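Long-range contacts in Endonuclease/exonuclease/phosphatase (Leptotrichia buccalis C-1013-b, PDB 3TEB), which probably acts as a metal-dependent hydrolase of the endonuclease/exonuclease/phosphatase family, binding magnesium and perhaps cutting nucleic acid: residues 74-82 with 94-103; 119-127 with 138-146. All coordinates share one frame; numbering follows the deposited sequence.

Contact 1 (74-82 with 94-103); sequences DTDYYLHWS and GVAVITRHKI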
ATOM      1  N   ASP A  74      -1.218  -9.084 -21.217  1.00 56.22           N
ATOM      2  CA  ASP A  74      -0.229 -10.136 -21.371  1.00 57.50           C
ATOM      3  C   ASP A  74       0.942  -9.957 -20.412  1.00 55.77           C
ATOM      4  O   ASP A  74       1.675 -10.912 -20.156  1.00 56.30           O
ATOM      5  CB  ASP A  74       0.298 -10.168 -22.806  1.00 60.57           C
ATOM      6  CG  ASP A  74      -0.689 -10.803 -23.787  1.00 64.47           C
ATOM      7  OD1 ASP A  74      -1.727 -11.334 -23.328  1.00 66.21           O
ATOM      8  OD2 ASP A  74      -0.422 -10.777 -25.020  1.00 68.69           O
ATOM      9  N   THR A  75       1.114  -8.743 -19.889  1.00 53.20           N
ATOM     10  CA  THR A  75       2.240  -8.411 -19.007  1.00 50.57           C
ATOM     11  C   THR A  75       2.291  -9.280 -17.751  1.00 48.28           C
ATOM     12  O   THR A  75       1.305  -9.399 -17.017  1.00 46.97           O
ATOM     13  CB  THR A  75       2.225  -6.921 -18.600  1.00 50.12           C
ATOM     14  OG1 THR A  75       2.339  -6.109 -19.767  1.00 50.34           O
ATOM     15  CG2 THR A  75       3.373  -6.598 -17.687  1.00 49.82           C
ATOM     16  N   ASP A  76       3.454  -9.886 -17.521  1.00 47.18           N
ATOM     17  CA  ASP A  76       3.683 -10.705 -16.336  1.00 44.90           C
ATOM     18  C   ASP A  76       3.694  -9.842 -15.086  1.00 42.00           C
ATOM     19  O   ASP A  76       4.504  -8.921 -14.952  1.00 42.09           O
ATOM     20  CB  ASP A  76       5.003 -11.486 -16.450  1.00 46.61           C
ATOM     21  CG  ASP A  76       4.966 -12.563 -17.542  1.00 50.08           C
ATOM     22  OD1 ASP A  76       3.863 -13.102 -17.825  1.00 51.45           O
ATOM     23  OD2 ASP A  76       6.040 -12.875 -18.116  1.00 52.79           O
ATOM     24  N   TYR A  77       2.779 -10.138 -14.175  1.00 38.49           N
ATOM     25  CA  TYR A  77       2.811  -9.501 -12.871  1.00 35.82           C
ATOM     26  C   TYR A  77       3.192 -10.478 -11.760  1.00 34.43           C
ATOM     27  O   TYR A  77       2.906 -11.678 -11.845  1.00 34.40           O
ATOM     28  CB  TYR A  77       1.490  -8.805 -12.600  1.00 34.76           C
ATOM     29  CG  TYR A  77       1.450  -7.400 -13.154  1.00 34.47           C
ATOM     30  CD1 TYR A  77       1.118  -7.157 -14.482  1.00 34.10           C
ATOM     31  CD2 TYR A  77       1.757  -6.308 -12.344  1.00 33.78           C
ATOM     32  CE1 TYR A  77       1.084  -5.859 -14.980  1.00 34.43           C
ATOM     33  CE2 TYR A  77       1.724  -5.010 -12.831  1.00 34.13           C
ATOM     34  CZ  TYR A  77       1.389  -4.795 -14.145  1.00 34.28           C
ATOM     35  OH  TYR A  77       1.371  -3.511 -14.622  1.00 35.50           O
ATOM     36  N   TYR A  78       3.869  -9.982 -10.734  1.00 33.27           N
ATOM     37  CA  TYR A  78       4.293 -10.872  -9.668  1.00 32.32           C
ATOM     38  C   TYR A  78       3.710 -10.436  -8.336  1.00 30.50           C
ATOM     39  O   TYR A  78       3.569  -9.244  -8.075  1.00 30.86           O
ATOM     40  CB  TYR A  78       5.820 -10.996  -9.628  1.00 33.41           C
ATOM     41  CG  TYR A  78       6.437 -11.234 -10.997  1.00 37.26           C
ATOM     42  CD1 TYR A  78       6.219 -12.428 -11.685  1.00 38.81           C
ATOM     43  CD2 TYR A  78       7.220 -10.252 -11.615  1.00 39.94           C
ATOM     44  CE1 TYR A  78       6.772 -12.644 -12.952  1.00 42.33           C
ATOM     45  CE2 TYR A  78       7.783 -10.456 -12.885  1.00 42.88           C
ATOM     46  CZ  TYR A  78       7.557 -11.657 -13.547  1.00 43.84           C
ATOM     47  OH  TYR A  78       8.109 -11.880 -14.798  1.00 46.02           O
ATOM     48  N   LEU A  79       3.329 -11.412  -7.519  1.00 28.68           N
ATOM     49  CA  LEU A  79       2.644 -11.144  -6.266  1.00 27.07           C
ATOM     50  C   LEU A  79       3.505 -11.503  -5.062  1.00 27.02           C
ATOM     51  O   LEU A  79       4.068 -12.600  -5.000  1.00 27.03           O
ATOM     52  CB  LEU A  79       1.335 -11.936  -6.205  1.00 26.23           C
ATOM     53  CG  LEU A  79       0.689 -12.089  -4.818  1.00 24.65           C
ATOM     54  CD1 LEU A  79       0.250 -10.752  -4.226  1.00 23.70           C
ATOM     55  CD2 LEU A  79      -0.467 -13.035  -4.879  1.00 23.43           C
ATOM     56  N   HIS A  80       3.587 -10.590  -4.098  1.00 27.01           N
ATOM     57  CA  HIS A  80       4.242 -10.883  -2.828  1.00 27.21           C
ATOM     58  C   HIS A  80       3.329 -10.437  -1.714  1.00 26.86           C
ATOM     59  O   HIS A  80       2.924  -9.272  -1.671  1.00 27.33           O
ATOM     60  CB  HIS A  80       5.593 -10.187  -2.749  1.00 28.13           C
ATOM     61  CG  HIS A  80       6.387 -10.306  -4.008  1.00 30.02           C
ATOM     62  ND1 HIS A  80       7.269 -11.342  -4.237  1.00 31.09           N
ATOM     63  CD2 HIS A  80       6.399  -9.542  -5.131  1.00 31.24           C
ATOM     64  CE1 HIS A  80       7.812 -11.194  -5.435  1.00 32.15           C
ATOM     65  NE2 HIS A  80       7.302 -10.109  -5.998  1.00 32.18           N
ATOM     66  N   TRP A  81       2.990 -11.366  -0.830  1.00 26.01           N
ATOM     67  CA  TRP A  81       1.980 -11.111   0.174  1.00 25.71           C
ATOM     68  C   TRP A  81       2.468 -11.573   1.512  1.00 25.82           C
ATOM     69  O   TRP A  81       3.283 -12.486   1.609  1.00 25.95           O
ATOM     70  CB  TRP A  81       0.684 -11.849  -0.183  1.00 25.48           C
ATOM     71  CG  TRP A  81      -0.440 -11.727   0.849  1.00 25.19           C
ATOM     72  CD1 TRP A  81      -1.356 -10.712   0.963  1.00 25.50           C
ATOM     73  CD2 TRP A  81      -0.749 -12.656   1.889  1.00 24.37           C
ATOM     74  NE1 TRP A  81      -2.219 -10.954   2.018  1.00 24.85           N
ATOM     75  CE2 TRP A  81      -1.866 -12.135   2.603  1.00 24.50           C
ATOM     76  CE3 TRP A  81      -0.196 -13.869   2.286  1.00 23.88           C
ATOM     77  CZ2 TRP A  81      -2.428 -12.783   3.686  1.00 25.11           C
ATOM     78  CZ3 TRP A  81      -0.753 -14.516   3.361  1.00 24.97           C
ATOM     79  CH2 TRP A  81      -1.869 -13.974   4.052  1.00 25.83           C
ATOM     80  N   SER A  82       1.953 -10.950   2.558  1.00 24.47           N
ATOM     81  CA  SER A  82       2.294 -11.372   3.892  1.00 24.25           C
ATOM     82  C   SER A  82       1.152 -11.167   4.853  1.00 23.89           C
ATOM     83  O   SER A  82       0.535 -10.106   4.858  1.00 24.10           O
ATOM     84  CB  SER A  82       3.511 -10.601   4.378  1.00 24.57           C
ATOM     85  OG  SER A  82       4.019 -11.202   5.558  1.00 26.38           O
ATOM     86  N   GLY A  94      -3.521  -8.946   5.632  1.00 25.27           N
ATOM     87  CA  GLY A  94      -2.131  -8.749   5.287  1.00 24.45           C
ATOM     88  C   GLY A  94      -1.949  -7.612   4.321  1.00 24.35           C
ATOM     89  O   GLY A  94      -2.872  -6.844   4.075  1.00 24.55           O
ATOM     90  N   VAL A  95      -0.748  -7.492   3.776  1.00 24.01           N
ATOM     91  CA  VAL A  95      -0.467  -6.472   2.785  1.00 23.98           C
ATOM     92  C   VAL A  95       0.153  -7.173   1.618  1.00 24.00           C
ATOM     93  O   VAL A  95       0.615  -8.303   1.761  1.00 24.02           O
ATOM     94  CB  VAL A  95       0.500  -5.390   3.312  1.00 24.05           C
ATOM     95  CG1 VAL A  95      -0.202  -4.479   4.309  1.00 24.28           C
ATOM     96  CG2 VAL A  95       1.721  -6.016   3.948  1.00 24.02           C
ATOM     97  N   ALA A  96       0.152  -6.528   0.458  1.00 24.19           N
ATOM     98  CA  ALA A  96       0.785  -7.129  -0.702  1.00 24.41           C
ATOM     99  C   ALA A  96       1.448  -6.096  -1.590  1.00 24.95           C
ATOM    100  O   ALA A  96       1.248  -4.891  -1.418  1.00 25.19           O
ATOM    101  CB  ALA A  96      -0.197  -7.951  -1.481  1.00 24.16           C
ATOM    102  N   VAL A  97       2.271  -6.576  -2.513  1.00 25.64           N
ATOM    103  CA  VAL A  97       2.843  -5.746  -3.556  1.00 26.44           C
ATOM    104  C   VAL A  97       2.722  -6.536  -4.840  1.00 27.11           C
ATOM    105  O   VAL A  97       3.047  -7.719  -4.873  1.00 27.58           O
ATOM    106  CB  VAL A  97       4.345  -5.472  -3.313  1.00 26.41           C
ATOM    107  CG1 VAL A  97       4.921  -4.673  -4.461  1.00 26.73           C
ATOM    108  CG2 VAL A  97       4.580  -4.742  -2.001  1.00 26.05           C
ATOM    109  N   ILE A  98       2.230  -5.905  -5.892  1.00 27.92           N
ATOM    110  CA  ILE A  98       2.281  -6.508  -7.223  1.00 28.86           C
ATOM    111  C   ILE A  98       3.319  -5.756  -8.046  1.00 29.48           C
ATOM    112  O   ILE A  98       3.483  -4.540  -7.879  1.00 29.77           O
ATOM    113  CB  ILE A  98       0.939  -6.400  -7.966  1.00 28.96           C
ATOM    114  CG1 ILE A  98      -0.223  -6.972  -7.138  1.00 29.88           C
ATOM    115  CG2 ILE A  98       1.033  -7.064  -9.328  1.00 29.26           C
ATOM    116  CD1 ILE A  98      -0.247  -8.485  -6.997  1.00 31.35           C
ATOM    117  N   THR A  99       4.022  -6.452  -8.934  1.00 29.95           N
ATOM    118  CA  THR A  99       4.998  -5.756  -9.756  1.00 30.56           C
ATOM    119  C   THR A  99       5.178  -6.323 -11.144  1.00 30.85           C
ATOM    120  O   THR A  99       5.076  -7.527 -11.344  1.00 30.85           O
ATOM    121  CB  THR A  99       6.370  -5.533  -9.021  1.00 30.76           C
ATOM    122  OG1 THR A  99       7.254  -4.798  -9.880  1.00 31.73           O
ATOM    123  CG2 THR A  99       7.024  -6.838  -8.572  1.00 30.40           C
ATOM    124  N   ARG A 100       5.438  -5.412 -12.079  1.00 31.48           N
ATOM    125  CA  ARG A 100       5.801  -5.690 -13.466  1.00 32.48           C
ATOM    126  C   ARG A 100       7.241  -6.173 -13.591  1.00 33.42           C
ATOM    127  O   ARG A 100       7.598  -6.826 -14.584  1.00 33.80           O
ATOM    128  CB  ARG A 100       5.717  -4.396 -14.254  1.00 32.47           C
ATOM    129  CG  ARG A 100       4.651  -4.308 -15.268  1.00 32.76           C
ATOM    130  CD  ARG A 100       4.574  -2.889 -15.799  1.00 34.23           C
ATOM    131  NE  ARG A 100       5.783  -2.512 -16.530  1.00 37.02           N
ATOM    132  CZ  ARG A 100       6.149  -1.262 -16.814  1.00 38.30           C
ATOM    133  NH1 ARG A 100       5.405  -0.233 -16.437  1.00 38.19           N
ATOM    134  NH2 ARG A 100       7.280  -1.037 -17.470  1.00 40.19           N
ATOM    135  N   HIS A 101       8.062  -5.813 -12.601  1.00 34.00           N
ATOM    136  CA  HIS A 101       9.496  -6.070 -12.609  1.00 35.20           C
ATOM    137  C   HIS A 101       9.890  -7.271 -11.789  1.00 35.29           C
ATOM    138  O   HIS A 101       9.272  -7.564 -10.778  1.00 35.36           O
ATOM    139  CB  HIS A 101      10.229  -4.876 -12.027  1.00 35.64           C
ATOM    140  CG  HIS A 101       9.969  -3.601 -12.756  1.00 37.86           C
ATOM    141  ND1 HIS A 101      10.495  -3.338 -14.003  1.00 39.97           N
ATOM    142  CD2 HIS A 101       9.240  -2.514 -12.416  1.00 39.31           C
ATOM    143  CE1 HIS A 101      10.097  -2.141 -14.400  1.00 41.09           C
ATOM    144  NE2 HIS A 101       9.331  -1.623 -13.456  1.00 40.82           N
ATOM    145  N   LYS A 102      10.947  -7.950 -12.213  1.00 35.77           N
ATOM    146  CA  LYS A 102      11.570  -8.994 -11.405  1.00 35.95           C
ATOM    147  C   LYS A 102      12.352  -8.364 -10.253  1.00 35.96           C
ATOM    148  O   LYS A 102      12.676  -7.180 -10.313  1.00 36.31           O
ATOM    149  CB  LYS A 102      12.452  -9.864 -12.286  1.00 36.45           C
ATOM    150  CG  LYS A 102      11.627 -10.622 -13.292  1.00 38.17           C
ATOM    151  CD  LYS A 102      12.448 -11.468 -14.237  1.00 42.12           C
ATOM    152  CE  LYS A 102      11.504 -12.370 -15.043  1.00 44.01           C
ATOM    153  NZ  LYS A 102      12.179 -12.980 -16.232  1.00 46.02           N
ATOM    154  N   ILE A 103      12.641  -9.127  -9.201  1.00 35.72           N
ATOM    155  CA  ILE A 103      13.188  -8.529  -7.972  1.00 35.75           C
ATOM    156  C   ILE A 103      14.512  -9.130  -7.471  1.00 36.53           C
ATOM    157  O   ILE A 103      14.807 -10.299  -7.739  1.00 36.65           O
ATOM    158  CB  ILE A 103      12.157  -8.561  -6.819  1.00 35.11           C
ATOM    159  CG1 ILE A 103      11.750  -9.999  -6.512  1.00 34.46           C
ATOM    160  CG2 ILE A 103      10.955  -7.714  -7.159  1.00 34.58           C
ATOM    161  CD1 ILE A 103      11.310 -10.210  -5.098  1.00 33.49           C
TER

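Contact 2 (119-127 with 138-146); sequences TISARRIVS and EFYSCHMNL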
ATOM      1  N   THR A 119      -3.482 -10.272  17.721  1.00 24.26           N
ATOM      2  CA  THR A 119      -3.593  -8.872  18.132  1.00 25.03           C
ATOM      3  C   THR A 119      -3.802  -8.003  16.917  1.00 25.27           C
ATOM      4  O   THR A 119      -3.026  -8.062  15.964  1.00 25.21           O
ATOM      5  CB  THR A 119      -2.316  -8.404  18.836  1.00 25.08           C
ATOM      6  OG1 THR A 119      -2.050  -9.279  19.931  1.00 26.88           O
ATOM      7  CG2 THR A 119      -2.442  -6.962  19.358  1.00 25.41           C
ATOM      8  N   ILE A 120      -4.848  -7.188  16.965  1.00 26.14           N
ATOM      9  CA  ILE A 120      -5.222  -6.327  15.853  1.00 27.00           C
ATOM     10  C   ILE A 120      -4.073  -5.391  15.478  1.00 26.74           C
ATOM     11  O   ILE A 120      -3.914  -5.043  14.299  1.00 27.12           O
ATOM     12  CB  ILE A 120      -6.515  -5.515  16.195  1.00 28.31           C
ATOM     13  CG1 ILE A 120      -7.716  -6.449  16.290  1.00 29.50           C
ATOM     14  CG2 ILE A 120      -6.819  -4.426  15.144  1.00 29.67           C
ATOM     15  CD1 ILE A 120      -7.975  -7.224  14.980  1.00 32.24           C
ATOM     16  N   SER A 121      -3.268  -4.999  16.470  1.00 26.01           N
ATOM     17  CA  SER A 121      -2.216  -4.022  16.227  1.00 25.88           C
ATOM     18  C   SER A 121      -0.874  -4.585  15.730  1.00 24.59           C
ATOM     19  O   SER A 121       0.048  -3.820  15.463  1.00 25.09           O
ATOM     20  CB  SER A 121      -2.023  -3.118  17.439  1.00 26.53           C
ATOM     21  OG  SER A 121      -1.669  -3.886  18.557  1.00 27.50           O
ATOM     22  N   ALA A 122      -0.766  -5.900  15.583  1.00 23.05           N
ATOM     23  CA  ALA A 122       0.410  -6.504  14.957  1.00 21.81           C
ATOM     24  C   ALA A 122       0.388  -6.252  13.459  1.00 21.34           C
ATOM     25  O   ALA A 122      -0.554  -6.639  12.783  1.00 21.74           O
ATOM     26  CB  ALA A 122       0.447  -7.986  15.233  1.00 21.53           C
ATOM     27  N   ARG A 123       1.412  -5.599  12.929  1.00 20.68           N
ATOM     28  CA  ARG A 123       1.418  -5.271  11.503  1.00 20.28           C
ATOM     29  C   ARG A 123       2.692  -5.699  10.821  1.00 19.75           C
ATOM     30  O   ARG A 123       3.771  -5.257  11.181  1.00 20.04           O
ATOM     31  CB  ARG A 123       1.222  -3.773  11.294  1.00 20.72           C
ATOM     32  CG  ARG A 123       0.005  -3.199  11.972  1.00 21.59           C
ATOM     33  CD  ARG A 123      -1.246  -3.703  11.310  1.00 23.15           C
ATOM     34  NE  ARG A 123      -2.427  -3.387  12.103  1.00 25.91           N
ATOM     35  CZ  ARG A 123      -3.259  -2.386  11.836  1.00 27.42           C
ATOM     36  NH1 ARG A 123      -3.050  -1.601  10.785  1.00 28.73           N
ATOM     37  NH2 ARG A 123      -4.307  -2.174  12.618  1.00 28.71           N
ATOM     38  N   ARG A 124       2.561  -6.559   9.830  1.00 19.46           N
ATOM     39  CA  ARG A 124       3.690  -7.035   9.049  1.00 19.38           C
ATOM     40  C   ARG A 124       3.820  -6.144   7.791  1.00 19.70           C
ATOM     41  O   ARG A 124       2.819  -5.693   7.234  1.00 20.19           O
ATOM     42  CB  ARG A 124       3.458  -8.507   8.691  1.00 19.57           C
ATOM     43  CG  ARG A 124       4.626  -9.283   8.147  1.00 20.43           C
ATOM     44  CD  ARG A 124       5.129 -10.386   9.069  1.00 21.84           C
ATOM     45  NE  ARG A 124       4.189 -11.485   9.194  1.00 24.15           N
ATOM     46  CZ  ARG A 124       4.478 -12.690   9.690  1.00 25.25           C
ATOM     47  NH1 ARG A 124       5.697 -12.973  10.098  1.00 25.73           N
ATOM     48  NH2 ARG A 124       3.532 -13.624   9.783  1.00 26.84           N
ATOM     49  N   ILE A 125       5.055  -5.870   7.371  1.00 19.72           N
ATOM     50  CA  ILE A 125       5.326  -5.067   6.179  1.00 20.28           C
ATOM     51  C   ILE A 125       5.865  -5.953   5.060  1.00 20.91           C
ATOM     52  O   ILE A 125       6.524  -6.958   5.313  1.00 21.21           O
ATOM     53  CB  ILE A 125       6.368  -3.990   6.507  1.00 20.17           C
ATOM     54  CG1 ILE A 125       5.923  -3.150   7.719  1.00 20.88           C
ATOM     55  CG2 ILE A 125       6.651  -3.124   5.317  1.00 20.25           C
ATOM     56  CD1 ILE A 125       4.748  -2.164   7.460  1.00 22.30           C
ATOM     57  N   VAL A 126       5.577  -5.603   3.820  1.00 21.97           N
ATOM     58  CA  VAL A 126       6.178  -6.315   2.706  1.00 23.06           C
ATOM     59  C   VAL A 126       7.097  -5.370   1.958  1.00 24.09           C
ATOM     60  O   VAL A 126       6.669  -4.284   1.540  1.00 24.61           O
ATOM     61  CB  VAL A 126       5.130  -6.886   1.747  1.00 23.61           C
ATOM     62  CG1 VAL A 126       5.789  -7.500   0.531  1.00 23.83           C
ATOM     63  CG2 VAL A 126       4.358  -7.937   2.449  1.00 23.98           C
ATOM     64  N   SER A 127       8.357  -5.773   1.798  1.00 25.03           N
ATOM     65  CA  SER A 127       9.288  -5.000   0.993  1.00 26.32           C
ATOM     66  C   SER A 127       9.759  -5.770  -0.221  1.00 27.81           C
ATOM     67  O   SER A 127       9.796  -6.999  -0.226  1.00 28.18           O
ATOM     68  CB  SER A 127      10.472  -4.510   1.809  1.00 25.76           C
ATOM     69  OG  SER A 127      11.401  -5.548   2.012  1.00 26.12           O
ATOM     70  N   GLU A 138      13.928   0.146  -2.974  1.00 42.45           N
ATOM     71  CA  GLU A 138      13.142  -0.683  -2.067  1.00 40.25           C
ATOM     72  C   GLU A 138      11.772  -0.094  -1.888  1.00 38.58           C
ATOM     73  O   GLU A 138      11.645   1.077  -1.567  1.00 38.65           O
ATOM     74  CB  GLU A 138      13.830  -0.804  -0.719  1.00 40.71           C
ATOM     75  CG  GLU A 138      15.136  -1.577  -0.785  1.00 41.90           C
ATOM     76  CD  GLU A 138      15.987  -1.423   0.455  1.00 43.29           C
ATOM     77  OE1 GLU A 138      15.471  -0.946   1.483  1.00 43.83           O
ATOM     78  OE2 GLU A 138      17.181  -1.787   0.401  1.00 44.20           O
ATOM     79  N   PHE A 139      10.751  -0.913  -2.125  1.00 36.58           N
ATOM     80  CA  PHE A 139       9.342  -0.512  -2.020  1.00 34.91           C
ATOM     81  C   PHE A 139       8.711  -1.175  -0.805  1.00 34.09           C
ATOM     82  O   PHE A 139       8.898  -2.365  -0.589  1.00 33.97           O
ATOM     83  CB  PHE A 139       8.591  -0.903  -3.285  1.00 33.85           C
ATOM     84  CG  PHE A 139       8.958  -0.083  -4.480  1.00 34.05           C
ATOM     85  CD1 PHE A 139       8.342   1.146  -4.720  1.00 34.11           C
ATOM     86  CD2 PHE A 139       9.927  -0.529  -5.375  1.00 34.30           C
ATOM     87  CE1 PHE A 139       8.692   1.929  -5.837  1.00 33.99           C
ATOM     88  CE2 PHE A 139      10.281   0.237  -6.500  1.00 34.71           C
ATOM     89  CZ  PHE A 139       9.657   1.472  -6.727  1.00 34.37           C
ATOM     90  N   TYR A 140       7.991  -0.417   0.010  1.00 33.45           N
ATOM     91  CA  TYR A 140       7.425  -0.975   1.237  1.00 32.61           C
ATOM     92  C   TYR A 140       5.939  -0.723   1.280  1.00 31.52           C
ATOM     93  O   TYR A 140       5.513   0.418   1.136  1.00 31.54           O
ATOM     94  CB  TYR A 140       8.060  -0.338   2.473  1.00 33.41           C
ATOM     95  CG  TYR A 140       9.515  -0.656   2.695  1.00 34.63           C
ATOM     96  CD1 TYR A 140       9.901  -1.544   3.694  1.00 35.37           C
ATOM     97  CD2 TYR A 140      10.508  -0.053   1.929  1.00 35.49           C
ATOM     98  CE1 TYR A 140      11.248  -1.841   3.919  1.00 36.67           C
ATOM     99  CE2 TYR A 140      11.855  -0.335   2.140  1.00 36.93           C
ATOM    100  CZ  TYR A 140      12.223  -1.230   3.134  1.00 37.42           C
ATOM    101  OH  TYR A 140      13.560  -1.513   3.352  1.00 38.64           O
ATOM    102  N   SER A 141       5.156  -1.783   1.482  1.00 30.28           N
ATOM    103  CA  SER A 141       3.703  -1.668   1.610  1.00 29.53           C
ATOM    104  C   SER A 141       3.323  -1.653   3.083  1.00 29.88           C
ATOM    105  O   SER A 141       3.578  -2.617   3.794  1.00 29.63           O
ATOM    106  CB  SER A 141       3.024  -2.824   0.898  1.00 28.43           C
ATOM    107  OG  SER A 141       1.623  -2.628   0.849  1.00 27.85           O
ATOM    108  N   CYS A 142       2.735  -0.552   3.542  1.00 30.56           N
ATOM    109  CA  CYS A 142       2.534  -0.347   4.972  1.00 31.41           C
ATOM    110  C   CYS A 142       1.101  -0.076   5.310  1.00 31.37           C
ATOM    111  O   CYS A 142       0.406   0.625   4.573  1.00 31.60           O
ATOM    112  CB  CYS A 142       3.319   0.851   5.467  1.00 32.30           C
ATOM    113  SG  CYS A 142       4.886   1.072   4.661  1.00 34.21           S
ATOM    114  N   HIS A 143       0.675  -0.619   6.447  1.00 31.43           N
ATOM    115  CA  HIS A 143      -0.616  -0.303   7.022  1.00 31.55           C
ATOM    116  C   HIS A 143      -0.475  -0.169   8.532  1.00 32.30           C
ATOM    117  O   HIS A 143      -0.424  -1.169   9.253  1.00 31.85           O
ATOM    118  CB  HIS A 143      -1.661  -1.353   6.639  1.00 30.39           C
ATOM    119  CG  HIS A 143      -3.014  -1.081   7.210  1.00 30.34           C
ATOM    120  ND1 HIS A 143      -3.846  -2.081   7.648  1.00 29.73           N
ATOM    121  CD2 HIS A 143      -3.663   0.083   7.449  1.00 30.66           C
ATOM    122  CE1 HIS A 143      -4.965  -1.546   8.105  1.00 30.58           C
ATOM    123  NE2 HIS A 143      -4.878  -0.234   7.995  1.00 30.48           N
HETATM  124  N   MSE A 144      -0.421   1.081   8.991  1.00 33.68           N
HETATM  125  CA  MSE A 144      -0.069   1.412  10.374  1.00 34.99           C
HETATM  126  C   MSE A 144      -1.282   1.531  11.270  1.00 35.80           C
HETATM  127  O   MSE A 144      -2.407   1.631  10.793  1.00 35.38           O
HETATM  128  CB  MSE A 144       0.711   2.730  10.433  1.00 35.78           C
HETATM  129  CG  MSE A 144       1.776   2.891   9.359  1.00 37.24           C
HETATM  130 SE   MSE A 144       3.233   1.594   9.486  0.75 40.16          SE
HETATM  131  CE  MSE A 144       4.008   2.209  11.157  1.00 40.41           C
ATOM    132  N   ASN A 145      -1.031   1.536  12.575  1.00 37.71           N
ATOM    133  CA  ASN A 145      -2.059   1.772  13.574  1.00 40.08           C
ATOM    134  C   ASN A 145      -2.381   3.259  13.690  1.00 42.79           C
ATOM    135  O   ASN A 145      -1.649   4.101  13.148  1.00 43.49           O
ATOM    136  CB  ASN A 145      -1.596   1.243  14.931  1.00 39.78           C
ATOM    137  CG  ASN A 145      -1.319  -0.243  14.913  1.00 39.01           C
ATOM    138  OD1 ASN A 145      -2.223  -1.055  14.720  1.00 39.26           O
ATOM    139  ND2 ASN A 145      -0.062  -0.610  15.123  1.00 39.30           N
ATOM    140  N   LEU A 146      -3.467   3.584  14.397  1.00 45.32           N
ATOM    141  CA  LEU A 146      -3.792   4.977  14.701  1.00 48.31           C
ATOM    142  C   LEU A 146      -2.636   5.616  15.468  1.00 50.22           C
ATOM    143  O   LEU A 146      -1.976   4.949  16.265  1.00 50.10           O
ATOM    144  CB  LEU A 146      -5.092   5.071  15.504  1.00 48.60           C
ATOM    145  CG  LEU A 146      -6.384   4.576  14.834  1.00 48.80           C
ATOM    146  CD1 LEU A 146      -7.492   4.414  15.869  1.00 49.84           C
ATOM    147  CD2 LEU A 146      -6.843   5.474  13.675  1.00 48.16           C
TER
HETATM  148  O   HOH W   1      13.673  -4.665   3.635  1.00 42.70           O

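Contact 1 (74-82 with 94-103)
Tyr78, His80 and Ser82 each pair twice with the neighbouring strand, through Thr99, Val97 and Val95, in an antiparallel beta hairpin at the margin of one of the two large sheets of this DNase I-like fold. The six backbone bonds are even in length, from Tyr78 N to Thr99 O at 2.8 Å to Ser82 N to Val95 O at 3.1 Å, and the strand axes run 165° apart. In the non-hydrogen-bonded pairs the side chains of Leu79, Trp81, Ala96 and Ile98 share one face. Leu79 CD1 lies 3.6 Å from Ile98 CD1 and also touches Ala96 CB, which in turn sits in the plane of the Trp81 indole, at its CD1 edge. Placing CG of Trp81 anti to the backbone N (chi1 176°) turns that edge to the partner strand, CD1 3.9 Å from Ala96 CB. Helix 61-69 covers the Leu79 and Ile98 end of this face, while Trp81 rests on Val43 and Gln45 of strand 37-46.

The other face turns to strand 124-132 of the second sheet, His80 meeting Ile128; His80 CE1 is met by Ile103 CD1 at 3.6 Å, the two side chains reaching in from opposite directions. Past the end of the strand, Arg100 lays its CA over one face of the Tyr77 ring and runs CG up to the phenol end, 3.4 Å from Tyr77 OH. That hydroxyl bonds to Tyr35 O, while Arg100 NH1 is held by Gln34 O, so both polar ends are tied to the segment leading into strand 37-46. The chain turns here through an ST turn: Thr99 OG1, which also bonds to Asp36 O, accepts from His101 N at 3.0 Å. The extended Lys102 chain passes the Tyr78 ring at a slant, its CE 3.4 Å from Tyr78 OH.

Contact 2 (119-127 with 138-146)
Arg123 lays its NH1 over the centre of the His143 ring while the same nitrogen donates to His143 O, at the open end of an antiparallel beta hairpin in the second sheet of the DNase I-like fold. The NH1 to His143 O bond, 3.1 Å, approaches from above the carbonyl plane, 64° out of it; the guanidinium and imidazole planes are 39° apart. A bend at chi2 (-69°) folds the arginine back along its own chain, where NE donates to Ile120 O at 3.1 Å and NH2 adds a weak bond to the same oxygen. Asn145 OD1 sits above one face of the guanidinium, toward its rim, without a hydrogen bond; Asn145 ND2 donates at 3.2 Å to a lone pair of Ser121 O in the type I turn 119-122, the oxygen lying near the amide plane.

Deeper in the hairpin, Ser141 N donates to Val126 O at 2.9 Å, and the Ser141 hydroxyl is satisfied by Ala96 O. Ser127 CB rests over the face of the Tyr140 ring while Ile125 CG2 meets its edge. Beside the metal site, His143 lies about 4 Å, side chain to side chain, from the magnesium ligand Glu42. At the far end Glu138 OE1 bonds Thr165 OG1 and OE2 bonds Asn167 and Asn169; Tyr140 OH donates to OE1 of Glu138 at 2.7 Å and accepts from a water that also bonds Ser127 OG.

In the fold
From the N terminus, strand 37-46, bearing the magnesium ligand Glu42, comes before either contact. Contact 1 then closes the short connection between strands 78-84 and 91-99, at the outer end of the first sheet. Strand 105-110 follows, and contact 2 closes the hairpin of strands 124-132 and 135-143, in the second sheet. The two are in series, neither nested nor crossing, with centres about 17 Å apart. They meet where the sheets pack face to face: Ser82 CB packs on Val126 CG2, and Val95 CG2 on Arg124 O. This interface ties the sheets together; the magnesium lies nearer contact 2, about 6 Å from the His143 side chain, than contact 1, about 11 Å from that of Val95.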